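Side-chain contacts in dihydrolipoyl dehydrogenase (Elizabethkingia anophelis NUHP1, PDB 6UZI), which probably catalyses the NAD(+)-dependent reoxidation of protein-bound dihydrolipoyl groups, using FAD and a redox-active disulfide: residues 29-34 with 112-117; 130-135 with 140-145; 315-320 with 340-345. All coordinates share one frame; numbering follows the deposited sequence.

Interaction 1: residues 29-34 with 112-117; sequences RCAQLG and DKNKIT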
ATOM      1  N   ARG A  29     -24.941   2.780 -11.536  1.00 30.05           N
ATOM      2  CA  ARG A  29     -24.924   1.646 -12.446  1.00 37.23           C
ATOM      3  C   ARG A  29     -26.265   1.478 -13.153  1.00 38.40           C
ATOM      4  O   ARG A  29     -26.298   1.083 -14.324  1.00 44.91           O
ATOM      5  CB  ARG A  29     -24.533   0.382 -11.680  1.00 38.76           C
ATOM      6  CG  ARG A  29     -24.171  -0.796 -12.559  1.00 34.07           C
ATOM      7  CD  ARG A  29     -22.804  -0.608 -13.156  1.00 36.46           C
ATOM      8  NE  ARG A  29     -22.522  -1.650 -14.134  1.00 50.08           N
ATOM      9  CZ  ARG A  29     -22.529  -1.465 -15.450  1.00 45.09           C
ATOM     10  NH1 ARG A  29     -22.798  -0.266 -15.946  1.00 40.56           N
ATOM     11  NH2 ARG A  29     -22.262  -2.476 -16.263  1.00 44.57           N
ATOM     12  N   CYS A  30     -27.374   1.787 -12.473  1.00 34.72           N
ATOM     13  CA  CYS A  30     -28.676   1.759 -13.138  1.00 37.13           C
ATOM     14  C   CYS A  30     -28.769   2.844 -14.199  1.00 38.06           C
ATOM     15  O   CYS A  30     -29.319   2.619 -15.285  1.00 38.02           O
ATOM     16  CB  CYS A  30     -29.805   1.911 -12.117  1.00 34.61           C
ATOM     17  SG  CYS A  30     -30.178   0.398 -11.210  1.00 34.63           S
ATOM     18  N   ALA A  31     -28.257   4.035 -13.893  1.00 31.78           N
ATOM     19  CA  ALA A  31     -28.234   5.097 -14.888  1.00 39.18           C
ATOM     20  C   ALA A  31     -27.321   4.741 -16.065  1.00 42.59           C
ATOM     21  O   ALA A  31     -27.642   5.054 -17.219  1.00 45.51           O
ATOM     22  CB  ALA A  31     -27.806   6.408 -14.232  1.00 34.39           C
ATOM     23  N   GLN A  32     -26.183   4.087 -15.799  1.00 35.88           N
ATOM     24  CA  GLN A  32     -25.285   3.720 -16.892  1.00 38.52           C
ATOM     25  C   GLN A  32     -25.923   2.691 -17.816  1.00 39.65           C
ATOM     26  O   GLN A  32     -25.616   2.659 -19.013  1.00 52.34           O
ATOM     27  CB  GLN A  32     -23.956   3.195 -16.348  1.00 38.77           C
ATOM     28  CG  GLN A  32     -23.100   4.240 -15.641  1.00 41.34           C
ATOM     29  CD  GLN A  32     -21.778   3.671 -15.124  1.00 45.37           C
ATOM     30  OE1 GLN A  32     -21.602   2.455 -15.033  1.00 46.58           O
ATOM     31  NE2 GLN A  32     -20.861   4.557 -14.744  1.00 39.78           N
ATOM     32  N   LEU A  33     -26.808   1.850 -17.290  1.00 41.88           N
ATOM     33  CA  LEU A  33     -27.452   0.816 -18.088  1.00 39.10           C
ATOM     34  C   LEU A  33     -28.715   1.310 -18.785  1.00 50.07           C
ATOM     35  O   LEU A  33     -29.329   0.551 -19.538  1.00 52.25           O
ATOM     36  CB  LEU A  33     -27.760  -0.405 -17.217  1.00 37.61           C
ATOM     37  CG  LEU A  33     -26.498  -1.117 -16.705  1.00 43.29           C
ATOM     38  CD1 LEU A  33     -26.801  -2.062 -15.557  1.00 46.54           C
ATOM     39  CD2 LEU A  33     -25.812  -1.875 -17.831  1.00 41.68           C
ATOM     40  N   GLY A  34     -29.107   2.562 -18.567  1.00 51.07           N
ATOM     41  CA  GLY A  34     -30.188   3.174 -19.308  1.00 47.73           C
ATOM     42  C   GLY A  34     -31.499   3.339 -18.572  1.00 51.02           C
ATOM     43  O   GLY A  34     -32.477   3.787 -19.186  1.00 41.86           O
ATOM     44  N   ASP A 112     -25.707  14.333 -10.496  1.00 46.71           N
ATOM     45  CA  ASP A 112     -26.084  15.214 -11.598  1.00 48.15           C
ATOM     46  C   ASP A 112     -25.508  14.720 -12.911  1.00 48.47           C
ATOM     47  O   ASP A 112     -26.184  14.755 -13.944  1.00 59.58           O
ATOM     48  CB  ASP A 112     -25.595  16.644 -11.353  1.00 49.47           C
ATOM     49  CG  ASP A 112     -26.264  17.302 -10.169  1.00 71.07           C
ATOM     50  OD1 ASP A 112     -25.780  18.373  -9.750  1.00 78.30           O
ATOM     51  OD2 ASP A 112     -27.236  16.737  -9.623  1.00 78.78           O
ATOM     52  N   LYS A 113     -24.259  14.249 -12.882  1.00 39.15           N
ATOM     53  CA  LYS A 113     -23.613  13.799 -14.107  1.00 39.56           C
ATOM     54  C   LYS A 113     -24.349  12.608 -14.712  1.00 42.10           C
ATOM     55  O   LYS A 113     -24.508  12.526 -15.936  1.00 46.75           O
ATOM     56  CB  LYS A 113     -22.145  13.483 -13.829  1.00 38.88           C
ATOM     57  CG  LYS A 113     -21.333  13.218 -15.059  1.00 46.91           C
ATOM     58  CD  LYS A 113     -20.043  12.497 -14.729  1.00 52.88           C
ATOM     59  CE  LYS A 113     -19.901  11.239 -15.567  1.00 60.50           C
ATOM     60  NZ  LYS A 113     -18.473  10.893 -15.775  1.00 68.65           N
ATOM     61  N   ASN A 114     -24.833  11.694 -13.873  1.00 38.69           N
ATOM     62  CA  ASN A 114     -25.540  10.511 -14.337  1.00 38.68           C
ATOM     63  C   ASN A 114     -27.035  10.746 -14.514  1.00 39.34           C
ATOM     64  O   ASN A 114     -27.760   9.798 -14.839  1.00 39.41           O
ATOM     65  CB  ASN A 114     -25.312   9.347 -13.373  1.00 37.55           C
ATOM     66  CG  ASN A 114     -23.889   8.833 -13.406  1.00 37.02           C
ATOM     67  OD1 ASN A 114     -23.577   7.910 -14.149  1.00 46.14           O
ATOM     68  ND2 ASN A 114     -23.026   9.412 -12.584  1.00 36.52           N
ATOM     69  N   LYS A 115     -27.494  11.990 -14.349  1.00 41.82           N
ATOM     70  CA  LYS A 115     -28.894  12.373 -14.566  1.00 43.79           C
ATOM     71  C   LYS A 115     -29.832  11.594 -13.648  1.00 48.00           C
ATOM     72  O   LYS A 115     -30.930  11.187 -14.044  1.00 42.45           O
ATOM     73  CB  LYS A 115     -29.293  12.195 -16.035  1.00 41.84           C
ATOM     74  CG  LYS A 115     -28.460  13.027 -17.001  1.00 42.89           C
ATOM     75  CD  LYS A 115     -28.645  14.508 -16.726  1.00 45.28           C
ATOM     76  CE  LYS A 115     -27.670  15.363 -17.512  1.00 51.62           C
ATOM     77  NZ  LYS A 115     -26.450  15.678 -16.721  1.00 56.40           N
ATOM     78  N   ILE A 116     -29.408  11.413 -12.397  1.00 39.11           N
ATOM     79  CA  ILE A 116     -30.216  10.735 -11.395  1.00 39.22           C
ATOM     80  C   ILE A 116     -31.013  11.776 -10.628  1.00 43.79           C
ATOM     81  O   ILE A 116     -30.454  12.761 -10.132  1.00 45.53           O
ATOM     82  CB  ILE A 116     -29.338   9.917 -10.435  1.00 40.16           C
ATOM     83  CG1 ILE A 116     -28.647   8.767 -11.165  1.00 41.79           C
ATOM     84  CG2 ILE A 116     -30.175   9.383  -9.283  1.00 36.84           C
ATOM     85  CD1 ILE A 116     -27.400   8.279 -10.468  1.00 36.10           C
ATOM     86  N   THR A 117     -32.312  11.544 -10.490  1.00 44.33           N
ATOM     87  CA  THR A 117     -33.126  12.436  -9.684  1.00 41.78           C
ATOM     88  C   THR A 117     -32.850  12.157  -8.217  1.00 38.59           C
ATOM     89  O   THR A 117     -32.879  11.004  -7.778  1.00 39.94           O
ATOM     90  CB  THR A 117     -34.610  12.245  -9.984  1.00 44.14           C
ATOM     91  OG1 THR A 117     -34.818  12.274 -11.401  1.00 48.71           O
ATOM     92  CG2 THR A 117     -35.416  13.343  -9.333  1.00 41.04           C
TER
HETATM   93  O   HOH W   1     -21.277   6.944 -15.011  1.00 32.69           O
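Ala31 and Asn114 pack where two helices of the Rossmann-type FAD-binding domain come to an end: helix 21-32, and helix 89-113, which leads on to strand 117-120. From CB outward, Asn114 first meets the methyl of Ala31, CB to CB at 3.9 Å; that methyl also lies 3.4 Å from the backbone O of Asn114. With CG anti to the carbonyl carbon (chi1 -69°), the amide is turned back beside its own helix, and ND2 bonds to Leu110 O. OD1 ends 4.0 Å from Gln32 CG, with the two amide planes 42° apart. A water modelled between Gln32 NE2 and Asn114 OD1 lies too close to the nitrogen to be trusted, so a bridge there is doubtful. Two residues on, Ile116 adds an apolar touch, CG1 to Ala31 CB at 4.0 Å, and packs further on Ala27 and Ile28 of helix 21-32 and on Ile39 of the neighbouring strand.

Both helices finish in Schellman motifs, Gly34 and Lys115 supplying the residues of positive phi. At the second of these Asp112 O is gripped twice, by Lys115 N at 3.1 Å and by Lys115 NZ at 2.9 Å, from opposite faces of its carbonyl plane.

Interaction 2: residues 130-135 with 140-145; sequences QIKVTK and SEVIEA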
ATOM      1  N   GLN A 130     -45.469   1.765  -5.643  1.00 65.22           N
ATOM      2  CA  GLN A 130     -45.597   3.152  -5.220  1.00 61.32           C
ATOM      3  C   GLN A 130     -44.795   3.379  -3.947  1.00 51.53           C
ATOM      4  O   GLN A 130     -44.786   2.534  -3.046  1.00 44.01           O
ATOM      5  CB  GLN A 130     -47.063   3.525  -4.992  1.00 64.47           C
ATOM      6  CG  GLN A 130     -47.795   3.836  -6.279  1.00 72.69           C
ATOM      7  CD  GLN A 130     -49.186   3.247  -6.333  1.00 79.47           C
ATOM      8  OE1 GLN A 130     -49.419   2.112  -5.908  1.00 79.15           O
ATOM      9  NE2 GLN A 130     -50.121   4.016  -6.870  1.00 82.69           N
ATOM     10  N   ILE A 131     -44.124   4.528  -3.882  1.00 48.72           N
ATOM     11  CA  ILE A 131     -43.280   4.897  -2.752  1.00 46.01           C
ATOM     12  C   ILE A 131     -43.634   6.319  -2.340  1.00 47.89           C
ATOM     13  O   ILE A 131     -43.632   7.229  -3.179  1.00 41.11           O
ATOM     14  CB  ILE A 131     -41.782   4.797  -3.101  1.00 47.60           C
ATOM     15  CG1 ILE A 131     -41.400   3.360  -3.473  1.00 52.10           C
ATOM     16  CG2 ILE A 131     -40.930   5.283  -1.940  1.00 41.90           C
ATOM     17  CD1 ILE A 131     -40.160   3.255  -4.370  1.00 39.46           C
ATOM     18  N   LYS A 132     -43.950   6.509  -1.057  1.00 49.96           N
ATOM     19  CA  LYS A 132     -44.214   7.834  -0.511  1.00 44.97           C
ATOM     20  C   LYS A 132     -42.911   8.444  -0.017  1.00 42.66           C
ATOM     21  O   LYS A 132     -42.133   7.781   0.675  1.00 45.75           O
ATOM     22  CB  LYS A 132     -45.227   7.768   0.633  1.00 44.35           C
ATOM     23  CG  LYS A 132     -45.554   9.126   1.249  1.00 44.79           C
ATOM     24  CD  LYS A 132     -46.026   9.007   2.697  1.00 59.05           C
ATOM     25  CE  LYS A 132     -47.509   8.661   2.811  1.00 70.13           C
ATOM     26  NZ  LYS A 132     -47.891   8.319   4.217  1.00 70.06           N
ATOM     27  N   VAL A 133     -42.677   9.706  -0.375  1.00 43.61           N
ATOM     28  CA  VAL A 133     -41.476  10.436   0.020  1.00 50.21           C
ATOM     29  C   VAL A 133     -41.912  11.607   0.890  1.00 49.47           C
ATOM     30  O   VAL A 133     -42.483  12.587   0.389  1.00 49.11           O
ATOM     31  CB  VAL A 133     -40.667  10.922  -1.194  1.00 46.56           C
ATOM     32  CG1 VAL A 133     -39.398  11.639  -0.742  1.00 39.00           C
ATOM     33  CG2 VAL A 133     -40.341   9.759  -2.123  1.00 46.60           C
ATOM     34  N   THR A 134     -41.637  11.518   2.187  1.00 42.99           N
ATOM     35  CA  THR A 134     -42.044  12.537   3.145  1.00 40.77           C
ATOM     36  C   THR A 134     -40.872  13.467   3.440  1.00 39.75           C
ATOM     37  O   THR A 134     -39.827  13.020   3.924  1.00 38.76           O
ATOM     38  CB  THR A 134     -42.559  11.898   4.433  1.00 40.07           C
ATOM     39  OG1 THR A 134     -43.522  10.888   4.113  1.00 42.96           O
ATOM     40  CG2 THR A 134     -43.217  12.942   5.301  1.00 40.87           C
ATOM     41  N   LYS A 135     -41.056  14.756   3.166  1.00 43.36           N
ATOM     42  CA  LYS A 135     -40.032  15.755   3.426  1.00 48.13           C
ATOM     43  C   LYS A 135     -39.999  16.108   4.914  1.00 54.70           C
ATOM     44  O   LYS A 135     -40.816  15.641   5.711  1.00 51.23           O
ATOM     45  CB  LYS A 135     -40.285  17.004   2.580  1.00 52.68           C
ATOM     46  CG  LYS A 135     -40.062  16.823   1.086  1.00 59.08           C
ATOM     47  CD  LYS A 135     -40.491  18.066   0.323  1.00 69.66           C
ATOM     48  CE  LYS A 135     -40.182  17.955  -1.161  1.00 77.54           C
ATOM     49  NZ  LYS A 135     -40.772  19.098  -1.924  1.00 81.72           N
ATOM     50  N   SER A 140     -45.827  15.174   1.725  1.00 49.48           N
ATOM     51  CA  SER A 140     -45.474  13.931   1.066  1.00 50.67           C
ATOM     52  C   SER A 140     -45.794  14.031  -0.414  1.00 54.02           C
ATOM     53  O   SER A 140     -46.643  14.819  -0.836  1.00 50.46           O
ATOM     54  CB  SER A 140     -46.201  12.733   1.680  1.00 51.22           C
ATOM     55  OG  SER A 140     -47.598  12.858   1.520  1.00 60.70           O
ATOM     56  N   GLU A 141     -45.067  13.239  -1.195  1.00 62.90           N
ATOM     57  CA  GLU A 141     -45.303  13.031  -2.616  1.00 60.96           C
ATOM     58  C   GLU A 141     -45.155  11.540  -2.880  1.00 50.46           C
ATOM     59  O   GLU A 141     -44.342  10.874  -2.233  1.00 52.13           O
ATOM     60  CB  GLU A 141     -44.312  13.857  -3.461  1.00 65.28           C
ATOM     61  CG  GLU A 141     -44.280  13.570  -4.958  1.00 75.29           C
ATOM     62  CD  GLU A 141     -42.929  13.914  -5.597  1.00 81.87           C
ATOM     63  OE1 GLU A 141     -41.961  14.199  -4.855  1.00 78.99           O
ATOM     64  OE2 GLU A 141     -42.835  13.893  -6.845  1.00 83.11           O
ATOM     65  N   VAL A 142     -45.964  11.005  -3.788  1.00 44.46           N
ATOM     66  CA  VAL A 142     -45.915   9.589  -4.144  1.00 48.54           C
ATOM     67  C   VAL A 142     -45.339   9.456  -5.549  1.00 44.03           C
ATOM     68  O   VAL A 142     -45.733  10.192  -6.461  1.00 53.69           O
ATOM     69  CB  VAL A 142     -47.300   8.929  -4.049  1.00 44.82           C
ATOM     70  CG1 VAL A 142     -47.234   7.482  -4.529  1.00 44.46           C
ATOM     71  CG2 VAL A 142     -47.798   8.982  -2.621  1.00 44.76           C
ATOM     72  N   ILE A 143     -44.373   8.550  -5.709  1.00 49.19           N
ATOM     73  CA  ILE A 143     -43.746   8.271  -6.994  1.00 46.47           C
ATOM     74  C   ILE A 143     -44.017   6.822  -7.375  1.00 45.66           C
ATOM     75  O   ILE A 143     -44.352   5.978  -6.538  1.00 49.00           O
ATOM     76  CB  ILE A 143     -42.229   8.553  -7.000  1.00 42.79           C
ATOM     77  CG1 ILE A 143     -41.495   7.592  -6.064  1.00 42.90           C
ATOM     78  CG2 ILE A 143     -41.955   9.990  -6.614  1.00 44.28           C
ATOM     79  CD1 ILE A 143     -40.056   7.342  -6.462  1.00 39.95           C
ATOM     80  N   GLU A 144     -43.885   6.544  -8.667  1.00 48.92           N
ATOM     81  CA  GLU A 144     -44.053   5.208  -9.221  1.00 57.53           C
ATOM     82  C   GLU A 144     -42.711   4.687  -9.724  1.00 47.66           C
ATOM     83  O   GLU A 144     -41.960   5.420 -10.375  1.00 42.52           O
ATOM     84  CB  GLU A 144     -45.073   5.228 -10.368  1.00 72.97           C
ATOM     85  CG  GLU A 144     -45.845   3.927 -10.574  1.00 83.19           C
ATOM     86  CD  GLU A 144     -47.338   4.155 -10.775  1.00 86.04           C
ATOM     87  OE1 GLU A 144     -47.731   5.306 -11.063  1.00 84.65           O
ATOM     88  OE2 GLU A 144     -48.117   3.185 -10.640  1.00 87.12           O
ATOM     89  N   ALA A 145     -42.403   3.426  -9.409  1.00 41.91           N
ATOM     90  CA  ALA A 145     -41.157   2.801  -9.847  1.00 41.19           C
ATOM     91  C   ALA A 145     -41.397   1.345 -10.214  1.00 44.96           C
ATOM     92  O   ALA A 145     -41.960   0.588  -9.417  1.00 41.25           O
ATOM     93  CB  ALA A 145     -40.075   2.890  -8.768  1.00 39.99           C
TER
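Ile131 and Ile143 face each other as a hydrogen-bonded pair in an antiparallel beta hairpin, and Val133 with Glu141 makes the next such pair. Each pair exchanges two backbone bonds: Ile131 and Ile143 bond N to O in both directions, as do Val133 and Glu141, where Val133 N meets Glu141 O at 2.8 Å. The non-hydrogen-bonded pairs alternate with them: Lys132-Val142 between the two, Gln130-Glu144 and Thr134-Ser140 outside them.

Their side chains share one face of the ribbon. Gln130 CB lies diagonally across from Val142, 4.0 Å from its CG1, while OE1 of the bent glutamine bonds to Ser127 OG. Lys132 CG, anti to the backbone N (chi1 -180°), swings toward the hairpin turn and runs along Ser140, CG to CB at 3.7 Å. The other face carries the isoleucines: Ile143 CG1 is 4.1 Å from Ile131 CB, and Ile131 CD1 stretches to Ala145 CB at 4.4 Å.

The two strand directions stand 153° apart, the hairpin forming the middle of a mixed sheet. Strand 122-125 flanks 130-134, and strand 10-12 flanks 140-145. The face bearing Ile131, Val133 and Ile143 packs on Val38 and Ile40 of strand 37-41 and Ala15 of strand 14-17, laying the hairpin against the parallel FAD-binding sheet.

Interaction 3: residues 315-320 with 340-345; sequences NIYAIG and AETLAG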
ATOM      1  N   ASN A 315     -40.015  -7.675  -7.997  1.00 32.38           N
ATOM      2  CA  ASN A 315     -39.474  -6.438  -8.547  1.00 32.95           C
ATOM      3  C   ASN A 315     -38.716  -5.618  -7.517  1.00 41.96           C
ATOM      4  O   ASN A 315     -38.240  -4.526  -7.843  1.00 45.45           O
ATOM      5  CB  ASN A 315     -40.593  -5.578  -9.143  1.00 32.88           C
ATOM      6  CG  ASN A 315     -41.605  -5.125  -8.089  1.00 42.61           C
ATOM      7  OD1 ASN A 315     -42.228  -5.946  -7.408  1.00 41.99           O
ATOM      8  ND2 ASN A 315     -41.740  -3.813  -7.927  1.00 46.44           N
ATOM      9  N   ILE A 316     -38.625  -6.099  -6.280  1.00 43.67           N
ATOM     10  CA  ILE A 316     -37.943  -5.395  -5.198  1.00 47.13           C
ATOM     11  C   ILE A 316     -36.692  -6.180  -4.821  1.00 41.38           C
ATOM     12  O   ILE A 316     -36.757  -7.387  -4.558  1.00 40.12           O
ATOM     13  CB  ILE A 316     -38.872  -5.196  -3.987  1.00 39.35           C
ATOM     14  CG1 ILE A 316     -40.080  -4.350  -4.400  1.00 37.21           C
ATOM     15  CG2 ILE A 316     -38.126  -4.568  -2.827  1.00 27.59           C
ATOM     16  CD1 ILE A 316     -41.170  -4.267  -3.365  1.00 34.96           C
ATOM     17  N   TYR A 317     -35.552  -5.497  -4.823  1.00 32.55           N
ATOM     18  CA  TYR A 317     -34.265  -6.058  -4.445  1.00 33.64           C
ATOM     19  C   TYR A 317     -33.732  -5.344  -3.210  1.00 37.79           C
ATOM     20  O   TYR A 317     -34.212  -4.280  -2.816  1.00 39.05           O
ATOM     21  CB  TYR A 317     -33.256  -5.930  -5.591  1.00 34.15           C
ATOM     22  CG  TYR A 317     -33.605  -6.715  -6.833  1.00 38.33           C
ATOM     23  CD1 TYR A 317     -34.629  -6.301  -7.682  1.00 38.46           C
ATOM     24  CD2 TYR A 317     -32.887  -7.854  -7.180  1.00 28.19           C
ATOM     25  CE1 TYR A 317     -34.941  -7.015  -8.825  1.00 37.16           C
ATOM     26  CE2 TYR A 317     -33.190  -8.568  -8.315  1.00 29.91           C
ATOM     27  CZ  TYR A 317     -34.212  -8.147  -9.139  1.00 35.81           C
ATOM     28  OH  TYR A 317     -34.506  -8.869 -10.276  1.00 37.93           O
ATOM     29  N   ALA A 318     -32.695  -5.921  -2.619  1.00 44.51           N
ATOM     30  CA  ALA A 318     -32.113  -5.340  -1.420  1.00 36.85           C
ATOM     31  C   ALA A 318     -30.630  -5.665  -1.383  1.00 37.45           C
ATOM     32  O   ALA A 318     -30.223  -6.778  -1.733  1.00 40.90           O
ATOM     33  CB  ALA A 318     -32.819  -5.853  -0.169  1.00 27.85           C
ATOM     34  N   ILE A 319     -29.830  -4.688  -0.945  1.00 31.22           N
ATOM     35  CA  ILE A 319     -28.375  -4.772  -0.966  1.00 32.17           C
ATOM     36  C   ILE A 319     -27.817  -4.208   0.331  1.00 42.48           C
ATOM     37  O   ILE A 319     -28.505  -3.514   1.083  1.00 43.18           O
ATOM     38  CB  ILE A 319     -27.752  -3.984  -2.144  1.00 26.04           C
ATOM     39  CG1 ILE A 319     -28.143  -2.508  -2.025  1.00 25.23           C
ATOM     40  CG2 ILE A 319     -28.158  -4.571  -3.491  1.00 22.92           C
ATOM     41  CD1 ILE A 319     -27.546  -1.622  -3.077  1.00 26.61           C
ATOM     42  N   GLY A 320     -26.542  -4.505   0.576  1.00 39.79           N
ATOM     43  CA  GLY A 320     -25.797  -3.790   1.596  1.00 39.81           C
ATOM     44  C   GLY A 320     -26.037  -4.314   3.002  1.00 41.41           C
ATOM     45  O   GLY A 320     -26.349  -5.486   3.216  1.00 42.49           O
ATOM     46  N   ALA A 340     -28.132  -3.887 -10.400  1.00 41.22           N
ATOM     47  CA  ALA A 340     -28.326  -3.085 -11.604  1.00 37.23           C
ATOM     48  C   ALA A 340     -28.093  -3.914 -12.860  1.00 42.28           C
ATOM     49  O   ALA A 340     -28.893  -3.874 -13.802  1.00 45.06           O
ATOM     50  CB  ALA A 340     -27.399  -1.867 -11.583  1.00 29.86           C
ATOM     51  N   GLU A 341     -27.001  -4.681 -12.892  1.00 37.48           N
ATOM     52  CA  GLU A 341     -26.733  -5.504 -14.065  1.00 40.59           C
ATOM     53  C   GLU A 341     -27.751  -6.628 -14.198  1.00 44.52           C
ATOM     54  O   GLU A 341     -28.149  -6.974 -15.317  1.00 44.02           O
ATOM     55  CB  GLU A 341     -25.307  -6.047 -13.992  1.00 37.69           C
ATOM     56  CG  GLU A 341     -24.264  -4.974 -14.243  1.00 35.86           C
ATOM     57  CD  GLU A 341     -22.859  -5.434 -13.968  1.00 36.03           C
ATOM     58  OE1 GLU A 341     -22.663  -6.648 -13.778  1.00 50.57           O
ATOM     59  OE2 GLU A 341     -21.950  -4.578 -13.938  1.00 35.94           O
ATOM     60  N   THR A 342     -28.225  -7.164 -13.071  1.00 38.55           N
ATOM     61  CA  THR A 342     -29.290  -8.158 -13.113  1.00 39.93           C
ATOM     62  C   THR A 342     -30.569  -7.560 -13.688  1.00 41.67           C
ATOM     63  O   THR A 342     -31.241  -8.189 -14.512  1.00 39.71           O
ATOM     64  CB  THR A 342     -29.529  -8.716 -11.707  1.00 46.39           C
ATOM     65  OG1 THR A 342     -28.473  -9.621 -11.364  1.00 51.83           O
ATOM     66  CG2 THR A 342     -30.882  -9.429 -11.611  1.00 35.31           C
ATOM     67  N   LEU A 343     -30.913  -6.337 -13.274  1.00 48.36           N
ATOM     68  CA  LEU A 343     -32.094  -5.671 -13.813  1.00 41.42           C
ATOM     69  C   LEU A 343     -31.979  -5.449 -15.309  1.00 37.19           C
ATOM     70  O   LEU A 343     -32.995  -5.342 -16.003  1.00 43.46           O
ATOM     71  CB  LEU A 343     -32.312  -4.332 -13.107  1.00 41.39           C
ATOM     72  CG  LEU A 343     -32.839  -4.401 -11.681  1.00 30.80           C
ATOM     73  CD1 LEU A 343     -32.844  -3.023 -11.054  1.00 29.58           C
ATOM     74  CD2 LEU A 343     -34.222  -4.978 -11.733  1.00 31.45           C
ATOM     75  N   ALA A 344     -30.759  -5.365 -15.820  1.00 44.23           N
ATOM     76  CA  ALA A 344     -30.521  -5.126 -17.234  1.00 44.40           C
ATOM     77  C   ALA A 344     -30.489  -6.407 -18.057  1.00 47.32           C
ATOM     78  O   ALA A 344     -30.204  -6.343 -19.257  1.00 46.74           O
ATOM     79  CB  ALA A 344     -29.212  -4.358 -17.417  1.00 41.24           C
ATOM     80  N   GLY A 345     -30.760  -7.563 -17.445  1.00 50.09           N
ATOM     81  CA  GLY A 345     -30.784  -8.823 -18.160  1.00 50.18           C
ATOM     82  C   GLY A 345     -29.467  -9.563 -18.223  1.00 51.95           C
ATOM     83  O   GLY A 345     -29.384 -10.589 -18.914  1.00 52.74           O
TER
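Tyr317 has the extended backbone of strand 316-318 (phi/psi -117°/168°), whereas Thr342 and Leu343, which meet its ring, lie in the last helical turn of 329-343, just before the chain leaves the helix at Gly345. This is strand-against-helix packing at the border of the Rossmann-type FAD domain, where 316-318 is the outermost strand of the parallel sheet on its side.

The tyrosine points from the strand toward the helix and meets two methyl groups, both on the same side of its ring plane, near the hydroxyl end. Leu343 CD2 comes to CE1 of Tyr317 at 3.6 Å and lies 4.1 Å from CZ. Leu343 starts from a CB that does not aim at the strand, and its branch brings the methyl across, the two side chains running past each other in opposite directions. Thr342 CG2 lies by the other ring carbon next to CZ, 4.1 Å from Tyr317 CE2, and sits 3.9 Å from OH; both methyls approach obliquely. Val339, one turn earlier in the helix, also packs on the tyrosine.

Beyond the strand, Gly320 touches FAD, so the strand end leads directly to the cofactor. The helix ends in a Schellman motif, with Gly345 N bonded to Thr342 O at 3.0 Å. Thr342 places CG2 anti to its own N (chi1 -75° for OG1), offering the methyl to the tyrosine while OG1 bonds back to Phe338 O.

Along the chain the three contacts come in series; none nests in or crosses another. Interaction 1 closes a long loop of 77 residues, bringing the end of helix 21-32 to the end of helix 89-113. Interaction 2 then closes a turn of only four residues, joining strands 130-134 and 140-145 into a hairpin, and interaction 3 brings helix 329-343 back over strand 316-318 after 19 residues. Interactions 1 and 3 touch directly: Arg29 NE forms a salt bridge with Glu341 OE2, and Ala340 packs on Cys30, joining helices 21-32 and 329-343. Glu341 also pairs with Arg448 of the second subunit. Interaction 2 stands apart, its nearest atoms about 5 Å from interaction 3 and about 8 Å from interaction 1.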